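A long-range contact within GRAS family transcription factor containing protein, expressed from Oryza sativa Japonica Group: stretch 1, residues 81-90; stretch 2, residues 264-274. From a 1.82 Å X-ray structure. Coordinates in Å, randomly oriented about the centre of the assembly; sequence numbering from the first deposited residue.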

# COMPACT_ATOMS: atom_id res chain seq x y z
N LYS A 81 -10.84 -4.52 -7.82
CA LYS A 81 -9.40 -4.23 -7.92
C LYS A 81 -9.10 -2.71 -8.06
O LYS A 81 -8.22 -2.16 -7.38
CB LYS A 81 -8.81 -5.03 -9.10
CG LYS A 81 -7.33 -4.78 -9.39
CD LYS A 81 -6.45 -5.60 -8.45
CE LYS A 81 -4.94 -5.41 -8.71
NZ LYS A 81 -4.13 -6.45 -7.96
N THR A 82 -9.83 -2.04 -8.94
CA THR A 82 -9.72 -0.61 -9.08
C THR A 82 -9.96 0.13 -7.73
O THR A 82 -9.17 1.01 -7.34
CB THR A 82 -10.74 -0.10 -10.12
OG1 THR A 82 -10.32 -0.55 -11.40
CG2 THR A 82 -10.78 1.37 -10.15
N LEU A 83 -11.08 -0.22 -7.07
CA LEU A 83 -11.48 0.46 -5.84
C LEU A 83 -10.37 0.30 -4.84
O LEU A 83 -10.00 1.26 -4.18
CB LEU A 83 -12.80 -0.09 -5.31
CG LEU A 83 -13.46 0.56 -4.08
CD1 LEU A 83 -13.67 2.07 -4.28
CD2 LEU A 83 -14.77 -0.13 -3.76
N ASN A 84 -9.81 -0.91 -4.73
CA ASN A 84 -8.81 -1.15 -3.70
C ASN A 84 -7.42 -0.63 -4.03
O ASN A 84 -6.60 -0.42 -3.12
CB ASN A 84 -8.77 -2.63 -3.38
CG ASN A 84 -10.13 -3.16 -2.90
OD1 ASN A 84 -10.95 -2.44 -2.29
ND2 ASN A 84 -10.39 -4.43 -3.19
N ASP A 85 -7.15 -0.39 -5.31
CA ASP A 85 -5.96 0.38 -5.64
C ASP A 85 -6.16 1.90 -5.35
O ASP A 85 -5.23 2.61 -5.01
CB ASP A 85 -5.58 0.14 -7.10
CG ASP A 85 -4.29 0.84 -7.46
OD1 ASP A 85 -3.21 0.30 -7.14
OD2 ASP A 85 -4.35 1.94 -8.04
N ALA A 86 -7.37 2.40 -5.45
CA ALA A 86 -7.56 3.84 -5.26
C ALA A 86 -7.85 4.26 -3.83
O ALA A 86 -7.67 5.42 -3.46
CB ALA A 86 -8.71 4.31 -6.17
N CYS A 87 -8.38 3.34 -3.04
CA CYS A 87 -8.94 3.66 -1.74
C CYS A 87 -8.44 2.65 -0.70
O CYS A 87 -8.08 1.53 -1.07
CB CYS A 87 -10.46 3.61 -1.79
SG CYS A 87 -11.19 4.78 -3.01
N PRO A 88 -8.45 3.02 0.56
CA PRO A 88 -7.93 2.15 1.62
C PRO A 88 -8.97 1.24 2.28
O PRO A 88 -8.63 0.55 3.28
CB PRO A 88 -7.40 3.14 2.65
CG PRO A 88 -8.34 4.31 2.53
CD PRO A 88 -8.66 4.41 1.05
N TYR A 89 -10.19 1.21 1.74
CA TYR A 89 -11.29 0.44 2.34
C TYR A 89 -10.97 -1.02 2.63
O TYR A 89 -11.09 -1.46 3.80
CB TYR A 89 -12.56 0.53 1.45
CG TYR A 89 -13.01 1.98 1.21
CD1 TYR A 89 -13.35 2.80 2.27
CD2 TYR A 89 -13.08 2.51 -0.08
CE1 TYR A 89 -13.72 4.15 2.07
CE2 TYR A 89 -13.47 3.85 -0.30
CZ TYR A 89 -13.78 4.65 0.77
OH TYR A 89 -14.18 5.97 0.58
N SER A 90 -10.55 -1.79 1.62
CA SER A 90 -10.35 -3.21 1.88
C SER A 90 -9.13 -3.44 2.77
O SER A 90 -9.14 -4.33 3.61
CB SER A 90 -10.23 -4.02 0.55
OG SER A 90 -9.04 -3.65 -0.16
N SER A 264 -20.28 10.36 -0.10
CA SER A 264 -18.91 10.19 0.43
C SER A 264 -18.06 9.26 -0.43
O SER A 264 -16.90 9.61 -0.75
CB SER A 264 -18.96 9.66 1.89
OG SER A 264 -19.79 10.49 2.65
N LEU A 265 -18.59 8.09 -0.83
CA LEU A 265 -17.83 7.19 -1.71
C LEU A 265 -17.39 7.86 -3.04
O LEU A 265 -16.22 7.73 -3.50
CB LEU A 265 -18.61 5.93 -2.09
CG LEU A 265 -18.74 4.90 -0.96
CD1 LEU A 265 -19.69 3.80 -1.39
CD2 LEU A 265 -17.34 4.34 -0.64
N PHE A 266 -18.34 8.55 -3.68
CA PHE A 266 -18.05 9.22 -4.96
C PHE A 266 -16.98 10.28 -4.79
O PHE A 266 -16.09 10.40 -5.65
CB PHE A 266 -19.33 9.85 -5.57
CG PHE A 266 -20.14 8.86 -6.40
CD1 PHE A 266 -20.69 7.72 -5.81
CD2 PHE A 266 -20.36 9.08 -7.75
CE1 PHE A 266 -21.42 6.81 -6.56
CE2 PHE A 266 -21.09 8.18 -8.52
CZ PHE A 266 -21.62 7.06 -7.94
N GLU A 267 -17.06 11.06 -3.70
CA GLU A 267 -16.04 12.07 -3.42
C GLU A 267 -14.64 11.44 -3.20
O GLU A 267 -13.62 11.96 -3.71
CB GLU A 267 -16.42 12.90 -2.22
CG GLU A 267 -17.52 13.90 -2.48
CD GLU A 267 -17.96 14.64 -1.22
OE1 GLU A 267 -17.16 14.63 -0.24
OE2 GLU A 267 -19.09 15.22 -1.19
N SER A 268 -14.59 10.33 -2.48
CA SER A 268 -13.27 9.67 -2.28
C SER A 268 -12.70 9.12 -3.61
O SER A 268 -11.49 9.07 -3.80
CB SER A 268 -13.40 8.57 -1.23
OG SER A 268 -14.05 7.44 -1.73
N LEU A 269 -13.56 8.73 -4.54
CA LEU A 269 -13.03 8.36 -5.86
C LEU A 269 -12.48 9.58 -6.59
O LEU A 269 -11.50 9.46 -7.34
CB LEU A 269 -14.11 7.71 -6.74
CG LEU A 269 -14.56 6.29 -6.40
CD1 LEU A 269 -15.35 5.68 -7.57
CD2 LEU A 269 -13.38 5.42 -6.04
N ASP A 270 -13.13 10.72 -6.40
CA ASP A 270 -12.75 11.94 -7.13
C ASP A 270 -11.37 12.43 -6.77
O ASP A 270 -10.66 13.02 -7.59
CB ASP A 270 -13.73 13.08 -6.84
CG ASP A 270 -13.56 14.25 -7.79
OD1 ASP A 270 -13.52 14.00 -9.00
OD2 ASP A 270 -13.46 15.41 -7.32
N VAL A 271 -11.02 12.27 -5.50
CA VAL A 271 -9.70 12.75 -5.10
C VAL A 271 -8.62 11.79 -5.61
O VAL A 271 -7.46 12.18 -5.81
CB VAL A 271 -9.64 12.96 -3.54
CG1 VAL A 271 -8.24 13.25 -3.08
CG2 VAL A 271 -10.54 14.11 -3.13
N ALA A 272 -9.00 10.53 -5.84
CA ALA A 272 -8.03 9.48 -6.16
C ALA A 272 -7.74 9.28 -7.65
O ALA A 272 -6.64 8.89 -8.03
CB ALA A 272 -8.50 8.13 -5.53
N MSE A 273 -8.74 9.51 -8.50
CA MSE A 273 -8.61 9.18 -9.91
C MSE A 273 -8.98 10.37 -10.81
O MSE A 273 -9.66 11.30 -10.37
CB MSE A 273 -9.48 7.98 -10.25
CG MSE A 273 -9.10 6.71 -9.49
SE MSE A 273 -10.49 5.34 -9.69
CE MSE A 273 -11.90 6.38 -8.95
N THR A 274 -8.53 10.36 -12.06
CA THR A 274 -8.87 11.45 -12.99
C THR A 274 -10.35 11.43 -13.37
O THR A 274 -10.97 10.36 -13.39
CB THR A 274 -8.05 11.38 -14.29
OG1 THR A 274 -8.37 10.15 -14.96
CG2 THR A 274 -6.56 11.39 -14.01
O HOH W 1 -9.56 7.60 -2.00

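A single direct hydrogen bond joins the two stretches, and the hydroxyl that accepts it is also a donor. Tyr 89 OH donates to Ser 268 OG at 2.7 Å. Ser 268 OG in turn donates to Leu 265 O, one turn back in its own helix, at 2.8 Å. The p rotamer of Ser 268 (chi1 75°) folds the hydroxyl back to that carbonyl. Ser 268 OG lies near the plane of the Tyr 89 ring, at its edge. Leu 265 also contacts this ring, with Leu 265 CD2 3.8 Å from Tyr 89 CZ.

A second polar link runs through water 1. The water donates to Ala 86 O at 3.2 Å and to Ser 268 O at 3.0 Å, so it bridges two backbone carbonyls that cannot bond to each other.

Most of the remaining contacts are apolar. Leu 269 CD2 lies 3.8 Å from both Leu 83 CD1 and Cys 87 SG. The backbones come closest at two alanines, where Ala 86 CA and Ala 272 CA are 5.7 Å apart. Both CA-to-CB bonds point toward the other stretch, and the methyls touch, Ala 86 CB to Ala 272 CB at 3.9 Å. Selenomethionine Met 273 extends the packing. Met 273 SE sits 4.1 Å from Ala 86 CB and 4.0 Å from Thr 82 CG2.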